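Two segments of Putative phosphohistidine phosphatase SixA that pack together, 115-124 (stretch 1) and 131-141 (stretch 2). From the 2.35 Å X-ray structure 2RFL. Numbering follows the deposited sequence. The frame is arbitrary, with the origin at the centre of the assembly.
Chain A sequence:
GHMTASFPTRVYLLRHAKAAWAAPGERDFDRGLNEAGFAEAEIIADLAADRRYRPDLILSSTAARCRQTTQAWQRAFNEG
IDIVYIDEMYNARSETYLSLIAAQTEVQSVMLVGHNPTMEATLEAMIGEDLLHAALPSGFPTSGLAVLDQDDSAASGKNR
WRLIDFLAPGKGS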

# COMPACT_ATOMS: atom_id res chain seq x y z
N HIS A 115 3.59 5.34 3.41
CA HIS A 115 3.78 5.39 4.86
C HIS A 115 2.58 5.96 5.58
O HIS A 115 1.83 6.75 5.01
N ASN A 116 2.43 5.56 6.84
CA ASN A 116 1.58 6.23 7.83
C ASN A 116 2.13 7.64 8.17
O ASN A 116 3.32 7.84 8.11
N PRO A 117 1.26 8.61 8.54
CA PRO A 117 -0.20 8.62 8.66
C PRO A 117 -0.90 8.68 7.31
O PRO A 117 -2.09 8.39 7.25
N THR A 118 -0.17 9.09 6.27
CA THR A 118 -0.77 9.23 4.95
C THR A 118 -1.52 8.00 4.44
O THR A 118 -2.57 8.12 3.84
N MSE A 119 -0.97 6.82 4.66
CA MSE A 119 -1.61 5.58 4.21
C MSE A 119 -2.96 5.34 4.93
O MSE A 119 -3.99 5.17 4.29
N GLU A 120 -2.91 5.34 6.27
CA GLU A 120 -4.12 5.27 7.12
C GLU A 120 -5.14 6.36 6.75
O GLU A 120 -6.33 6.07 6.64
N ALA A 121 -4.68 7.59 6.51
CA ALA A 121 -5.60 8.67 6.10
C ALA A 121 -6.31 8.44 4.76
O ALA A 121 -7.49 8.72 4.61
N THR A 122 -5.58 7.90 3.80
CA THR A 122 -6.13 7.49 2.54
C THR A 122 -7.24 6.45 2.63
O THR A 122 -8.27 6.57 1.95
N LEU A 123 -7.04 5.42 3.44
CA LEU A 123 -8.09 4.42 3.60
C LEU A 123 -9.28 5.05 4.27
O LEU A 123 -10.42 4.84 3.84
N GLU A 124 -9.02 5.87 5.30
CA GLU A 124 -10.06 6.56 6.03
C GLU A 124 -10.91 7.38 5.04
O GLU A 124 -12.13 7.27 5.03
N LEU A 131 -15.78 2.55 9.74
CA LEU A 131 -15.37 1.28 9.17
C LEU A 131 -13.90 0.99 9.35
O LEU A 131 -13.54 -0.12 9.73
N LEU A 132 -13.08 2.00 9.10
CA LEU A 132 -11.69 1.96 9.51
C LEU A 132 -11.54 1.34 10.91
O LEU A 132 -10.89 0.32 11.04
N HIS A 133 -12.16 1.97 11.92
CA HIS A 133 -12.19 1.45 13.30
C HIS A 133 -12.59 -0.04 13.44
O HIS A 133 -11.86 -0.81 14.07
N ALA A 134 -13.73 -0.42 12.86
CA ALA A 134 -14.24 -1.80 12.87
C ALA A 134 -13.29 -2.81 12.22
O ALA A 134 -13.30 -3.99 12.55
N ALA A 135 -12.49 -2.33 11.27
CA ALA A 135 -11.58 -3.20 10.54
C ALA A 135 -10.25 -3.25 11.26
O ALA A 135 -9.63 -4.31 11.41
N LEU A 136 -9.81 -2.09 11.72
CA LEU A 136 -8.52 -1.95 12.38
C LEU A 136 -8.70 -1.25 13.72
O LEU A 136 -8.74 -0.02 13.76
N PRO A 137 -8.84 -2.02 14.81
CA PRO A 137 -8.86 -1.42 16.16
C PRO A 137 -7.55 -0.70 16.52
O PRO A 137 -7.58 0.36 17.13
N SER A 138 -6.41 -1.24 16.09
CA SER A 138 -5.12 -0.65 16.40
C SER A 138 -4.41 0.03 15.23
O SER A 138 -3.19 0.24 15.26
N GLY A 139 -5.15 0.40 14.20
CA GLY A 139 -4.58 1.17 13.10
C GLY A 139 -4.04 0.35 11.95
O GLY A 139 -4.20 -0.87 11.93
N PHE A 140 -3.37 1.02 11.01
CA PHE A 140 -2.94 0.43 9.73
C PHE A 140 -1.49 -0.08 9.87
O PHE A 140 -0.52 0.72 9.85
N PRO A 141 -1.33 -1.41 10.04
CA PRO A 141 -0.05 -2.05 10.34
C PRO A 141 0.95 -2.11 9.16
O PRO A 141 0.58 -1.85 8.00

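The contact between the two stretches is small, burying 420 Å² in all, and Phe140 and Leu132 contribute most of stretch 2's share. The helix of stretch 1 packs against the helix that ends at Ala135 and against the loop that follows it.

Apolar contacts form the buried part. Phe140 points toward stretch 1 with chi1 t (-162°). Met119, a selenomethionine, lies over one face of its ring. Its CG is 4.1 Å from the ring centroid and 20° off the ring normal, a CH-pi contact; Met119 CG also comes 3.9 Å from Phe140 CZ. The Met119 CA-to-CB bond points toward stretch 2, but with chi angles t, p, p the selenium end leads away. Leu123, one helical turn on, also points in, with chi1 t and chi2 p. Its CD2 reaches Phe140 CE2 at 3.7 Å, approaching the ring obliquely. The same Leu123 CD2 lies 4.1 Å from Leu136 CD1. Leu136 (m, t) adds little area.

Leu132 (t, m) fills the other end of the contact. Its CD2 sits 3.5 Å from Leu123 CG. This methyl also packs against helix backbone, with Leu132 CD2 3.5 Å from Glu124 N and 4.1 Å from Glu120 O. Glu124 gives only the base of its side chain: CB is 4.1 Å from Leu132 CD2, and the carboxylate leads away.

Polar contacts gather around the backbone of Phe140. Asn116 points in, its chi1 of -91° lying between wells. Asn116 ND2 donates to Phe140 O at 2.9 Å. Asn116 OD1 accepts from Glu120 N at 3.2 Å within stretch 1, so both ends of the amide are used. Glu120 starts sideways, but its extended t, t side chain brings the carboxylate to the loop. Phe140 N donates to Glu120 OE1 at 3.2 Å, a weak hydrogen bond. The aliphatic part of the same side chain packs too, with Glu120 CG 3.7 Å from Phe140 CB.

Gly139 lets the carboxylate come close: Glu120 OE2 is 3.6 Å from Gly139 CA. A CB at Gly139 would be 3.2 Å from Glu120 OE1, which is tight. The backbone angles of 91/-173 call for glycine in any case.

Water 1 links these polar groups. It donates to Glu120 OE1 at 2.9 Å and to Phe140 O at 2.6 Å. It accepts a weak hydrogen bond from Asn116 ND2 at 2.8 Å. The water therefore joins both stretch 1 side chains to the Phe140 carbonyl.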

# COMPACT_ATOMS: atom_id res chain seq x y z
CB HIS A 115 4.99 6.28 5.28
CG HIS A 115 6.16 6.24 4.37
ND1 HIS A 115 7.41 5.84 4.79
CD2 HIS A 115 6.32 6.62 3.08
CE1 HIS A 115 8.28 5.94 3.80
NE2 HIS A 115 7.64 6.40 2.75
CB ASN A 116 1.50 5.37 9.11
CG ASN A 116 0.32 4.38 9.10
OD1 ASN A 116 -0.56 4.42 8.23
ND2 ASN A 116 0.29 3.52 10.10
CB PRO A 117 -0.50 9.95 9.39
CG PRO A 117 0.72 10.64 9.55
CD PRO A 117 1.84 9.91 8.92
CB THR A 118 0.27 9.65 3.93
OG1 THR A 118 1.26 10.42 4.61
CG2 THR A 118 -0.35 10.45 2.78
CB MSE A 119 -0.65 4.37 4.35
CG MSE A 119 -1.03 3.12 3.49
SE MSE A 119 -1.33 3.44 1.53
CE MSE A 119 0.48 3.98 1.00
CB GLU A 120 -3.78 5.32 8.62
CG GLU A 120 -4.81 4.61 9.53
CD GLU A 120 -4.37 4.44 11.01
OE1 GLU A 120 -3.16 4.22 11.29
OE2 GLU A 120 -5.24 4.54 11.92
CB ALA A 121 -4.89 9.99 6.11
CB THR A 122 -5.00 6.99 1.64
OG1 THR A 122 -3.89 7.90 1.78
CG2 THR A 122 -5.46 6.93 0.20
CB LEU A 123 -7.58 3.22 4.41
CG LEU A 123 -8.50 2.04 4.72
CD1 LEU A 123 -9.07 1.47 3.41
CD2 LEU A 123 -7.76 0.96 5.53
CB GLU A 124 -9.49 7.42 7.20
CG GLU A 124 -10.57 7.96 8.17
CD GLU A 124 -10.14 9.14 9.09
OE1 GLU A 124 -9.02 9.71 8.95
OE2 GLU A 124 -10.97 9.52 9.96
CB LEU A 131 -15.80 1.15 7.72
CG LEU A 131 -17.17 0.54 7.85
CD1 LEU A 131 -17.83 0.50 6.49
CD2 LEU A 131 -16.97 -0.87 8.51
CB LEU A 132 -11.05 3.36 9.47
CG LEU A 132 -9.53 3.55 9.28
CD1 LEU A 132 -8.68 2.61 10.13
CD2 LEU A 132 -9.21 3.42 7.83
CB HIS A 133 -13.10 2.31 14.17
CG HIS A 133 -12.39 3.03 15.28
ND1 HIS A 133 -11.44 4.00 15.06
CD2 HIS A 133 -12.52 2.93 16.63
CE1 HIS A 133 -11.00 4.46 16.22
NE2 HIS A 133 -11.64 3.83 17.19
CB ALA A 134 -15.59 -1.86 12.21
CB ALA A 135 -11.42 -2.70 9.12
CB LEU A 136 -7.58 -1.17 11.48
CG LEU A 136 -7.44 -1.68 10.05
CD1 LEU A 136 -6.73 -0.62 9.21
CD2 LEU A 136 -6.70 -3.00 9.96
CB PRO A 137 -9.09 -2.63 17.08
CG PRO A 137 -9.64 -3.72 16.18
CD PRO A 137 -9.03 -3.48 14.85
CB SER A 138 -4.21 -1.69 17.07
OG SER A 138 -4.24 -2.90 16.35
CB PHE A 140 -3.07 1.50 8.63
CG PHE A 140 -3.09 0.97 7.23
CD1 PHE A 140 -2.08 0.14 6.76
CD2 PHE A 140 -4.10 1.37 6.36
CE1 PHE A 140 -2.07 -0.34 5.44
CE2 PHE A 140 -4.11 0.91 5.04
CZ PHE A 140 -3.07 0.04 4.58
CB PRO A 141 -0.48 -3.46 10.79
CG PRO A 141 -1.76 -3.74 10.02
CD PRO A 141 -2.43 -2.40 9.92
O HOH W 1 -1.24 2.11 11.95